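Local atomic coordinates of amyloid-like protein 1 (Homo sapiens, PDB entry 3PMR), a protein that probably takes part in cell adhesion and binds heparin through its helical E2 domain, which forms dimers. Residues D106-A111 against R134-A139; R128-L133 against P199-L204; R145-H150 against T171-I176. All coordinates share one frame; numbering follows the deposited sequence.

Contact 1 of 3, residues D106-A111 against R134-A139; sequences DQRRAA and RRYLRA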
loop_
_atom_site.group_PDB
_atom_site.type_symbol
_atom_site.label_atom_id
_atom_site.label_comp_id
_atom_site.label_asym_id
_atom_site.label_seq_id
_atom_site.Cartn_x
_atom_site.Cartn_y
_atom_site.Cartn_z
ATOM N N ASP B 106 -23.545 -5.860 1.718
ATOM C CA ASP B 106 -24.247 -7.119 1.941
ATOM C C ASP B 106 -24.340 -7.430 3.430
ATOM O O ASP B 106 -25.371 -7.885 3.903
ATOM C CB ASP B 106 -23.536 -8.272 1.229
ATOM N N GLN B 107 -23.260 -7.201 4.171
ATOM C CA GLN B 107 -23.290 -7.487 5.602
ATOM C C GLN B 107 -24.218 -6.557 6.379
ATOM O O GLN B 107 -24.791 -6.958 7.378
ATOM C CB GLN B 107 -21.881 -7.431 6.186
ATOM C CG GLN B 107 -21.023 -8.570 5.686
ATOM C CD GLN B 107 -19.596 -8.495 6.169
ATOM O OE1 GLN B 107 -19.122 -7.444 6.608
ATOM N NE2 GLN B 107 -18.885 -9.616 6.072
ATOM N N ARG B 108 -24.373 -5.323 5.919
ATOM C CA ARG B 108 -25.243 -4.381 6.607
ATOM C C ARG B 108 -26.701 -4.823 6.416
ATOM O O ARG B 108 -27.508 -4.772 7.346
ATOM C CB ARG B 108 -25.053 -2.978 6.036
ATOM C CG ARG B 108 -25.943 -1.914 6.667
ATOM C CD ARG B 108 -25.887 -0.596 5.895
ATOM N NE ARG B 108 -26.534 -0.727 4.594
ATOM C CZ ARG B 108 -25.937 -0.499 3.429
ATOM N NH1 ARG B 108 -24.663 -0.115 3.393
ATOM N NH2 ARG B 108 -26.609 -0.683 2.301
ATOM N N ARG B 109 -27.020 -5.252 5.193
ATOM C CA ARG B 109 -28.363 -5.702 4.853
ATOM C C ARG B 109 -28.711 -6.998 5.556
ATOM O O ARG B 109 -29.833 -7.167 6.036
ATOM C CB ARG B 109 -28.490 -5.862 3.344
ATOM C CG ARG B 109 -28.439 -4.525 2.618
ATOM C CD ARG B 109 -28.034 -4.672 1.164
ATOM N NE ARG B 109 -28.214 -3.411 0.454
ATOM C CZ ARG B 109 -27.675 -3.130 -0.725
ATOM N NH1 ARG B 109 -26.911 -4.021 -1.342
ATOM N NH2 ARG B 109 -27.895 -1.947 -1.275
ATOM N N ALA B 110 -27.759 -7.917 5.626
ATOM C CA ALA B 110 -28.005 -9.175 6.319
ATOM C C ALA B 110 -28.264 -8.904 7.806
ATOM O O ALA B 110 -29.157 -9.499 8.410
ATOM C CB ALA B 110 -26.810 -10.104 6.167
ATOM N N ALA B 111 -27.483 -8.002 8.390
ATOM C CA ALA B 111 -27.621 -7.670 9.803
ATOM C C ALA B 111 -28.941 -6.945 10.099
ATOM O O ALA B 111 -29.498 -7.099 11.190
ATOM C CB ALA B 111 -26.434 -6.824 10.260
ATOM N N ARG B 134 -26.389 -5.218 17.961
ATOM C CA ARG B 134 -24.943 -5.048 18.049
ATOM C C ARG B 134 -24.291 -5.354 16.709
ATOM O O ARG B 134 -23.404 -4.638 16.259
ATOM C CB ARG B 134 -24.338 -5.960 19.116
ATOM C CG ARG B 134 -22.810 -5.951 19.104
ATOM C CD ARG B 134 -22.207 -6.839 20.190
ATOM N NE ARG B 134 -20.751 -6.707 20.252
ATOM C CZ ARG B 134 -19.912 -7.142 19.313
ATOM N NH1 ARG B 134 -20.376 -7.752 18.228
ATOM N NH2 ARG B 134 -18.605 -6.956 19.455
ATOM N N ARG B 135 -24.747 -6.424 16.073
ATOM C CA ARG B 135 -24.213 -6.833 14.792
ATOM C C ARG B 135 -24.503 -5.782 13.716
ATOM O O ARG B 135 -23.662 -5.521 12.859
ATOM C CB ARG B 135 -24.802 -8.193 14.418
ATOM C CG ARG B 135 -24.426 -8.709 13.048
ATOM C CD ARG B 135 -24.553 -10.223 13.008
ATOM N NE ARG B 135 -24.665 -10.722 11.645
ATOM C CZ ARG B 135 -25.821 -10.951 11.033
ATOM N NH1 ARG B 135 -26.964 -10.731 11.675
ATOM N NH2 ARG B 135 -25.842 -11.390 9.782
ATOM N N TYR B 136 -25.682 -5.172 13.765
ATOM C CA TYR B 136 -26.038 -4.145 12.785
ATOM C C TYR B 136 -25.187 -2.891 13.003
ATOM O O TYR B 136 -24.729 -2.269 12.048
ATOM C CB TYR B 136 -27.522 -3.789 12.896
ATOM C CG TYR B 136 -27.971 -2.714 11.926
ATOM C CD1 TYR B 136 -28.047 -2.965 10.551
ATOM C CD2 TYR B 136 -28.310 -1.441 12.380
ATOM C CE1 TYR B 136 -28.452 -1.973 9.658
ATOM C CE2 TYR B 136 -28.713 -0.440 11.493
ATOM C CZ TYR B 136 -28.784 -0.714 10.138
ATOM O OH TYR B 136 -29.191 0.272 9.267
ATOM N N LEU B 137 -24.973 -2.530 14.264
ATOM C CA LEU B 137 -24.175 -1.351 14.585
ATOM C C LEU B 137 -22.724 -1.578 14.185
ATOM O O LEU B 137 -22.045 -0.656 13.743
ATOM C CB LEU B 137 -24.269 -1.031 16.083
ATOM C CG LEU B 137 -25.669 -0.614 16.539
ATOM C CD1 LEU B 137 -25.684 -0.275 18.013
ATOM C CD2 LEU B 137 -26.093 0.595 15.732
ATOM N N ARG B 138 -22.244 -2.808 14.335
ATOM C CA ARG B 138 -20.874 -3.102 13.950
ATOM C C ARG B 138 -20.743 -3.067 12.430
ATOM O O ARG B 138 -19.688 -2.725 11.901
ATOM C CB ARG B 138 -20.432 -4.462 14.492
ATOM C CG ARG B 138 -20.342 -4.485 16.006
ATOM C CD ARG B 138 -19.423 -5.587 16.506
ATOM N NE ARG B 138 -19.003 -6.487 15.436
ATOM N N ALA B 139 -21.814 -3.425 11.730
ATOM C CA ALA B 139 -21.792 -3.384 10.272
ATOM C C ALA B 139 -21.693 -1.904 9.865
ATOM O O ALA B 139 -21.003 -1.559 8.905
ATOM C CB ALA B 139 -23.059 -4.001 9.713
HETATM O O HOH W 1 -28.460 -8.430 13.324
#
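Between Asp106-Ala111 and Arg134-Ala139 the packing is close where alanines face the opposing backbone and looser where the arm of Arg135 reaches along the exposed flank. The local axes approach to 8.6 Å at 159°, so the helices run antiparallel, and such a short spacing is possible because Ala111 and Ala139 project no more than a methyl group into the interface. Ala111 CB rests 3.7 Å from Tyr136 CA, with the CB of Tyr136 also in contact. Ala139 CB reaches across in the opposite sense and lies 3.8 Å from Arg108 CA. Tyr136 has CG anti to its backbone N, which brings its ring to the flank of the partner helix, where the carbonyl Arg108 O meets the ring edge in plane, 3.7 Å from Tyr136 CD1. Arg108 CG packs 3.9 Å from Tyr136 CE1, the two side chains lying side by side and pointing the same way, with guanidinium and ring planes at 90°. Arg108 NH1 is directed outside this pair, to a salt bridge with Glu143 and a hydrogen bond with Asn105. The contact joins helix 64-119 to helix 126-157, consecutive helices of the E2 domain connected as an antiparallel hairpin, and helix 159-187 covers Tyr136 through Arg179 and Ser183. On the exposed flank, Arg135 lies over the edge of the contact. Its chain is extended from CG to NE, Ala111 CB touching the start of it at CG, 3.9 Å away. Farther out the guanidinium turns one face to Ala111 CA, which is 3.6 Å from Arg135 NH1, while NH2 approaches the methyl of Ala110. A water donates to Ala111 O at 2.7 Å and accepts only a weak hydrogen bond from Arg135 NH1.

Contact 2 of 3, residues R128-L133 against P199-L204; sequences RVLLAL and PQIQEL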
loop_
_atom_site.group_PDB
_atom_site.type_symbol
_atom_site.label_atom_id
_atom_site.label_comp_id
_atom_site.label_asym_id
_atom_site.label_seq_id
_atom_site.Cartn_x
_atom_site.Cartn_y
_atom_site.Cartn_z
ATOM N N ARG B 128 -31.558 -11.438 22.594
ATOM C CA ARG B 128 -31.453 -11.701 21.186
ATOM C C ARG B 128 -31.525 -10.429 20.354
ATOM O O ARG B 128 -30.878 -10.305 19.357
ATOM C CB ARG B 128 -32.506 -12.678 20.747
ATOM C CG ARG B 128 -32.436 -13.018 19.329
ATOM N N VAL B 129 -32.329 -9.490 20.806
ATOM C CA VAL B 129 -32.477 -8.207 20.133
ATOM C C VAL B 129 -31.191 -7.406 20.298
ATOM O O VAL B 129 -30.693 -6.827 19.338
ATOM C CB VAL B 129 -33.653 -7.392 20.721
ATOM C CG1 VAL B 129 -33.638 -5.965 20.162
ATOM C CG2 VAL B 129 -34.965 -8.066 20.378
ATOM N N LEU B 130 -30.640 -7.383 21.510
ATOM C CA LEU B 130 -29.418 -6.629 21.747
ATOM C C LEU B 130 -28.272 -7.116 20.867
ATOM O O LEU B 130 -27.526 -6.308 20.311
ATOM C CB LEU B 130 -29.002 -6.704 23.217
ATOM C CG LEU B 130 -27.695 -5.972 23.555
ATOM C CD1 LEU B 130 -27.770 -4.523 23.097
ATOM C CD2 LEU B 130 -27.446 -6.043 25.057
ATOM N N LEU B 131 -28.130 -8.432 20.747
ATOM C CA LEU B 131 -27.071 -9.010 19.920
ATOM C C LEU B 131 -27.271 -8.773 18.424
ATOM O O LEU B 131 -26.308 -8.567 17.693
ATOM C CB LEU B 131 -26.936 -10.513 20.194
ATOM C CG LEU B 131 -26.140 -10.871 21.453
ATOM C CD1 LEU B 131 -26.260 -12.358 21.718
ATOM C CD2 LEU B 131 -24.670 -10.465 21.278
ATOM N N ALA B 132 -28.513 -8.806 17.968
ATOM C CA ALA B 132 -28.803 -8.576 16.558
ATOM C C ALA B 132 -28.521 -7.101 16.255
ATOM O O ALA B 132 -28.022 -6.752 15.189
ATOM C CB ALA B 132 -30.256 -8.905 16.270
ATOM N N LEU B 133 -28.845 -6.235 17.204
ATOM C CA LEU B 133 -28.603 -4.818 17.025
ATOM C C LEU B 133 -27.098 -4.580 17.029
ATOM O O LEU B 133 -26.587 -3.837 16.189
ATOM C CB LEU B 133 -29.270 -4.009 18.149
ATOM C CG LEU B 133 -29.114 -2.484 18.094
ATOM C CD1 LEU B 133 -29.734 -1.938 16.795
ATOM C CD2 LEU B 133 -29.784 -1.854 19.311
ATOM N N PRO B 199 -29.229 1.414 28.311
ATOM C CA PRO B 199 -27.871 1.459 28.874
ATOM C C PRO B 199 -26.803 0.677 28.087
ATOM O O PRO B 199 -25.685 1.160 27.902
ATOM C CB PRO B 199 -28.074 0.952 30.309
ATOM C CG PRO B 199 -29.451 0.294 30.285
ATOM C CD PRO B 199 -30.226 1.157 29.362
ATOM N N GLN B 200 -27.144 -0.521 27.617
ATOM C CA GLN B 200 -26.203 -1.340 26.845
ATOM C C GLN B 200 -25.967 -0.763 25.453
ATOM O O GLN B 200 -24.849 -0.805 24.932
ATOM C CB GLN B 200 -26.734 -2.770 26.743
ATOM C CG GLN B 200 -26.463 -3.553 28.010
ATOM C CD GLN B 200 -27.496 -4.617 28.272
ATOM O OE1 GLN B 200 -28.673 -4.314 28.475
ATOM N NE2 GLN B 200 -27.062 -5.885 28.275
ATOM N N ILE B 201 -27.031 -0.242 24.849
ATOM C CA ILE B 201 -26.938 0.357 23.521
ATOM C C ILE B 201 -26.062 1.601 23.551
ATOM O O ILE B 201 -25.305 1.861 22.614
ATOM C CB ILE B 201 -28.314 0.764 22.993
ATOM C CG1 ILE B 201 -29.186 -0.481 22.809
ATOM C CG2 ILE B 201 -28.156 1.526 21.680
ATOM C CD1 ILE B 201 -30.628 -0.173 22.471
ATOM N N GLN B 202 -26.188 2.380 24.622
ATOM C CA GLN B 202 -25.392 3.587 24.780
ATOM C C GLN B 202 -23.913 3.235 24.813
ATOM O O GLN B 202 -23.086 3.925 24.210
ATOM C CB GLN B 202 -25.780 4.315 26.067
ATOM C CG GLN B 202 -26.241 5.750 25.826
ATOM C CD GLN B 202 -27.487 5.821 24.941
ATOM O OE1 GLN B 202 -28.570 5.395 25.347
ATOM N NE2 GLN B 202 -27.334 6.361 23.718
ATOM N N GLU B 203 -23.585 2.160 25.525
ATOM C CA GLU B 203 -22.201 1.722 25.620
ATOM C C GLU B 203 -21.708 1.333 24.228
ATOM O O GLU B 203 -20.570 1.630 23.851
ATOM C CB GLU B 203 -22.071 0.533 26.583
ATOM C CG GLU B 203 -20.635 0.067 26.808
ATOM N N LEU B 204 -22.574 0.677 23.460
ATOM C CA LEU B 204 -22.227 0.264 22.104
ATOM C C LEU B 204 -21.930 1.488 21.237
ATOM O O LEU B 204 -20.866 1.580 20.620
ATOM C CB LEU B 204 -23.374 -0.535 21.469
ATOM C CG LEU B 204 -23.795 -1.865 22.116
ATOM C CD1 LEU B 204 -25.025 -2.404 21.404
ATOM C CD2 LEU B 204 -22.656 -2.878 22.047
#
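The carboxamide of Gln200 is the flat group of this contact, and one of its faces carries the methyl Leu130 CD2. That methyl stands almost directly above the amide nitrogen, 3.2 Å from Gln200 NE2, which is tight for a carbon-nitrogen contact. The approach is along the plane normal, so NE2 meets the methyl with its flat side and not along an N-H. Gln200 has CG beside its backbone N (chi1 -80°) and is extended beyond it, which carries the amide across the end of Leu130 at about a right angle. The same methyl, Leu130 CD2, also touches the root of the glutamine, 3.7 Å from Gln200 CB. The other branch of the leucine points to the next turn of the partner helix: Leu130 CD1 lies 3.9 Å from Leu204 CD1, the two side chains crossing obliquely. Beside it, Leu133 CD2 meets the end of Ile201 at 3.7 Å from its CD1, and is nearly as close to CG1. Replacing Leu130 by alanine would remove both branches and would probably cost the contacts with Gln200 and Leu204, leaving the Leu133-Ile201 pair as the main link between the segments. The local axes are 11.1 Å apart and inclined by 15°, so these side chains bridge nearly parallel helices by their tips. Helix 159-187 fills in on the buried flank, where Leu187 packs on Ile201 and Leu184 on Leu133. Phe115 of helix 64-119 also packs on Leu133, and Leu197 packs on Leu130 from the preceding turn of helix 191-207. Parallel helices of one chain, with an antiparallel helix intervening in sequence and leucine and isoleucine branches between them, are characteristic of an up-and-down helical bundle, here at the C-terminal end of the modelled chain.

Contact 3 of 3, residues R145-H150 against T171-I176; sequences RHTLRH and THLQVI. With PO4 (phosphate ion), chain F.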
loop_
_atom_site.group_PDB
_atom_site.type_symbol
_atom_site.label_atom_id
_atom_site.label_comp_id
_atom_site.label_asym_id
_atom_site.label_seq_id
_atom_site.Cartn_x
_atom_site.Cartn_y
_atom_site.Cartn_z
ATOM N N ARG B 145 -15.872 3.435 9.091
ATOM C CA ARG B 145 -14.416 3.371 9.048
ATOM C C ARG B 145 -13.929 3.292 7.612
ATOM O O ARG B 145 -12.889 3.852 7.267
ATOM C CB ARG B 145 -13.913 2.166 9.855
ATOM C CG ARG B 145 -13.975 2.390 11.373
ATOM C CD ARG B 145 -13.703 1.114 12.157
ATOM N NE ARG B 145 -12.387 0.548 11.875
ATOM C CZ ARG B 145 -11.230 1.113 12.219
ATOM N NH1 ARG B 145 -11.215 2.273 12.865
ATOM N NH2 ARG B 145 -10.085 0.514 11.918
ATOM N N HIS B 146 -14.694 2.617 6.765
ATOM C CA HIS B 146 -14.304 2.489 5.373
ATOM C C HIS B 146 -14.325 3.857 4.706
ATOM O O HIS B 146 -13.408 4.218 3.969
ATOM C CB HIS B 146 -15.239 1.534 4.648
ATOM C CG HIS B 146 -14.869 1.313 3.219
ATOM N ND1 HIS B 146 -15.317 2.126 2.202
ATOM C CD2 HIS B 146 -14.041 0.408 2.645
ATOM C CE1 HIS B 146 -14.778 1.735 1.061
ATOM N NE2 HIS B 146 -13.998 0.695 1.304
ATOM N N THR B 147 -15.376 4.623 4.976
ATOM C CA THR B 147 -15.499 5.956 4.415
ATOM C C THR B 147 -14.355 6.840 4.907
ATOM O O THR B 147 -13.715 7.520 4.119
ATOM C CB THR B 147 -16.830 6.586 4.832
ATOM O OG1 THR B 147 -17.902 5.771 4.348
ATOM C CG2 THR B 147 -16.955 7.991 4.274
ATOM N N LEU B 148 -14.103 6.827 6.214
ATOM C CA LEU B 148 -13.043 7.637 6.804
ATOM C C LEU B 148 -11.662 7.256 6.273
ATOM O O LEU B 148 -10.857 8.131 5.940
ATOM C CB LEU B 148 -13.059 7.494 8.335
ATOM C CG LEU B 148 -14.286 8.012 9.104
ATOM C CD1 LEU B 148 -14.337 7.386 10.480
ATOM C CD2 LEU B 148 -14.231 9.531 9.213
ATOM N N ARG B 149 -11.386 5.954 6.204
ATOM C CA ARG B 149 -10.094 5.467 5.710
ATOM C C ARG B 149 -9.853 5.872 4.256
ATOM O O ARG B 149 -8.741 6.249 3.880
ATOM C CB ARG B 149 -10.001 3.936 5.828
ATOM C CG ARG B 149 -8.636 3.379 5.423
ATOM C CD ARG B 149 -8.525 1.870 5.653
ATOM N NE ARG B 149 -8.916 1.502 7.008
ATOM C CZ ARG B 149 -10.063 0.905 7.326
ATOM N NH1 ARG B 149 -10.950 0.595 6.385
ATOM N NH2 ARG B 149 -10.331 0.625 8.593
ATOM N N HIS B 150 -10.896 5.786 3.440
ATOM C CA HIS B 150 -10.773 6.141 2.037
ATOM C C HIS B 150 -10.370 7.607 1.879
ATOM O O HIS B 150 -9.484 7.945 1.094
ATOM C CB HIS B 150 -12.086 5.912 1.307
ATOM C CG HIS B 150 -12.006 6.229 -0.148
ATOM N ND1 HIS B 150 -12.941 7.004 -0.797
ATOM C CD2 HIS B 150 -11.075 5.907 -1.074
ATOM C CE1 HIS B 150 -12.588 7.149 -2.062
ATOM N NE2 HIS B 150 -11.458 6.494 -2.256
ATOM N N THR B 171 -21.536 13.804 3.767
ATOM C CA THR B 171 -22.882 13.344 3.439
ATOM C C THR B 171 -23.064 11.855 3.771
ATOM O O THR B 171 -24.046 11.464 4.410
ATOM C CB THR B 171 -23.190 13.601 1.945
ATOM O OG1 THR B 171 -23.070 15.004 1.671
ATOM C CG2 THR B 171 -24.598 13.160 1.594
ATOM N N HIS B 172 -22.105 11.037 3.348
ATOM C CA HIS B 172 -22.156 9.609 3.607
ATOM C C HIS B 172 -22.189 9.342 5.113
ATOM O O HIS B 172 -22.922 8.477 5.572
ATOM C CB HIS B 172 -20.954 8.911 2.981
ATOM C CG HIS B 172 -21.074 7.420 2.958
ATOM N ND1 HIS B 172 -20.188 6.614 2.281
ATOM C CD2 HIS B 172 -21.986 6.588 3.517
ATOM C CE1 HIS B 172 -20.547 5.350 2.422
ATOM N NE2 HIS B 172 -21.635 5.307 3.168
ATOM N N LEU B 173 -21.403 10.088 5.879
ATOM C CA LEU B 173 -21.412 9.908 7.327
ATOM C C LEU B 173 -22.788 10.261 7.900
ATOM O O LEU B 173 -23.225 9.650 8.863
ATOM C CB LEU B 173 -20.314 10.750 7.989
ATOM C CG LEU B 173 -18.910 10.198 7.727
ATOM C CD1 LEU B 173 -17.875 11.113 8.366
ATOM C CD2 LEU B 173 -18.792 8.789 8.300
ATOM N N GLN B 174 -23.480 11.226 7.301
ATOM C CA GLN B 174 -24.822 11.585 7.782
ATOM C C GLN B 174 -25.830 10.482 7.417
ATOM O O GLN B 174 -26.821 10.291 8.117
ATOM C CB GLN B 174 -25.307 12.902 7.169
ATOM C CG GLN B 174 -24.474 14.127 7.510
ATOM C CD GLN B 174 -25.060 15.401 6.902
ATOM O OE1 GLN B 174 -25.469 15.417 5.741
ATOM N NE2 GLN B 174 -25.098 16.470 7.687
ATOM N N VAL B 175 -25.584 9.773 6.315
ATOM C CA VAL B 175 -26.481 8.691 5.890
ATOM C C VAL B 175 -26.349 7.530 6.872
ATOM O O VAL B 175 -27.328 6.893 7.234
ATOM C CB VAL B 175 -26.150 8.195 4.445
ATOM C CG1 VAL B 175 -26.911 6.907 4.134
ATOM C CG2 VAL B 175 -26.541 9.249 3.434
ATOM N N ILE B 176 -25.125 7.272 7.309
ATOM C CA ILE B 176 -24.855 6.204 8.255
ATOM C C ILE B 176 -25.471 6.540 9.605
ATOM O O ILE B 176 -26.032 5.679 10.279
ATOM C CB ILE B 176 -23.350 6.027 8.449
ATOM C CG1 ILE B 176 -22.730 5.490 7.169
ATOM C CG2 ILE B 176 -23.077 5.119 9.631
ATOM C CD1 ILE B 176 -21.237 5.361 7.262
HETATM P P PO4 F . -11.854 -2.476 9.871
HETATM O O1 PO4 F . -12.239 -1.115 9.417
HETATM O O2 PO4 F . -13.026 -3.140 10.498
HETATM O O3 PO4 F . -11.393 -3.276 8.706
HETATM O O4 PO4 F . -10.751 -2.372 10.866
#
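Helix 126-157 and helix 159-187 form an antiparallel hairpin of the E2 domain, and the local axes of Arg145-His150 and Thr171-Ile176 run 10.3 Å apart at 169°. Thr147 projects toward the partner, placing OG1 over one face of the His172 imidazole, 3.2 Å from ND1. Glu143, one turn earlier, fixes both groups: its carbonyl O bonds Thr147 OG1 and its OE2 bonds His172 NE2. Alongside, Leu148 CD2 touches Leu173 CD1 at 4.1 Å, the chains crossing at about a right angle. On the other side of helix 126-157, Arg145 and Arg149 share a phosphate ion, probably from the crystallisation liquor. Both chains bend at chi3 to bring their guanidinium edges to it. Arg149 NH2 donates to phosphate O1 at 2.7 Å, with an N-H...O angle of 157°. Arg145 NE also donates to the same phosphate O1, at 3.0 Å, and Arg145 NH2 reaches phosphate O4 at 3.1 Å. Salt bridges to Glu39 and Glu38 of the second subunit engage Arg145 and Arg149 respectively, so neighbouring acids would partly offset their charge. Two arginines one helical turn apart that hold an anion beside the dimer interface are consistent with the heparin binding of E2 domains.

How the contacts relate
Helix 126-157 is common to all three contacts, meeting helix 64-119 in contact 1, helix 191-207 in contact 2 and helix 159-187 in contact 3. Contacts 1 and 2 have centres 13 Å apart and touch directly, Leu137 CD1 lying 4.1 Å from Leu204 CD1; their segments interleave along the chain. Contact 3 opens after contact 1 has closed, and both its segments fall between those of contact 2. It lies farther along the shared helix, its centre 15 Å from contact 1 and 22 Å from contact 2. One helix thus links the packing of the C-terminal bundle to a region that reaches the second subunit and binds phosphate.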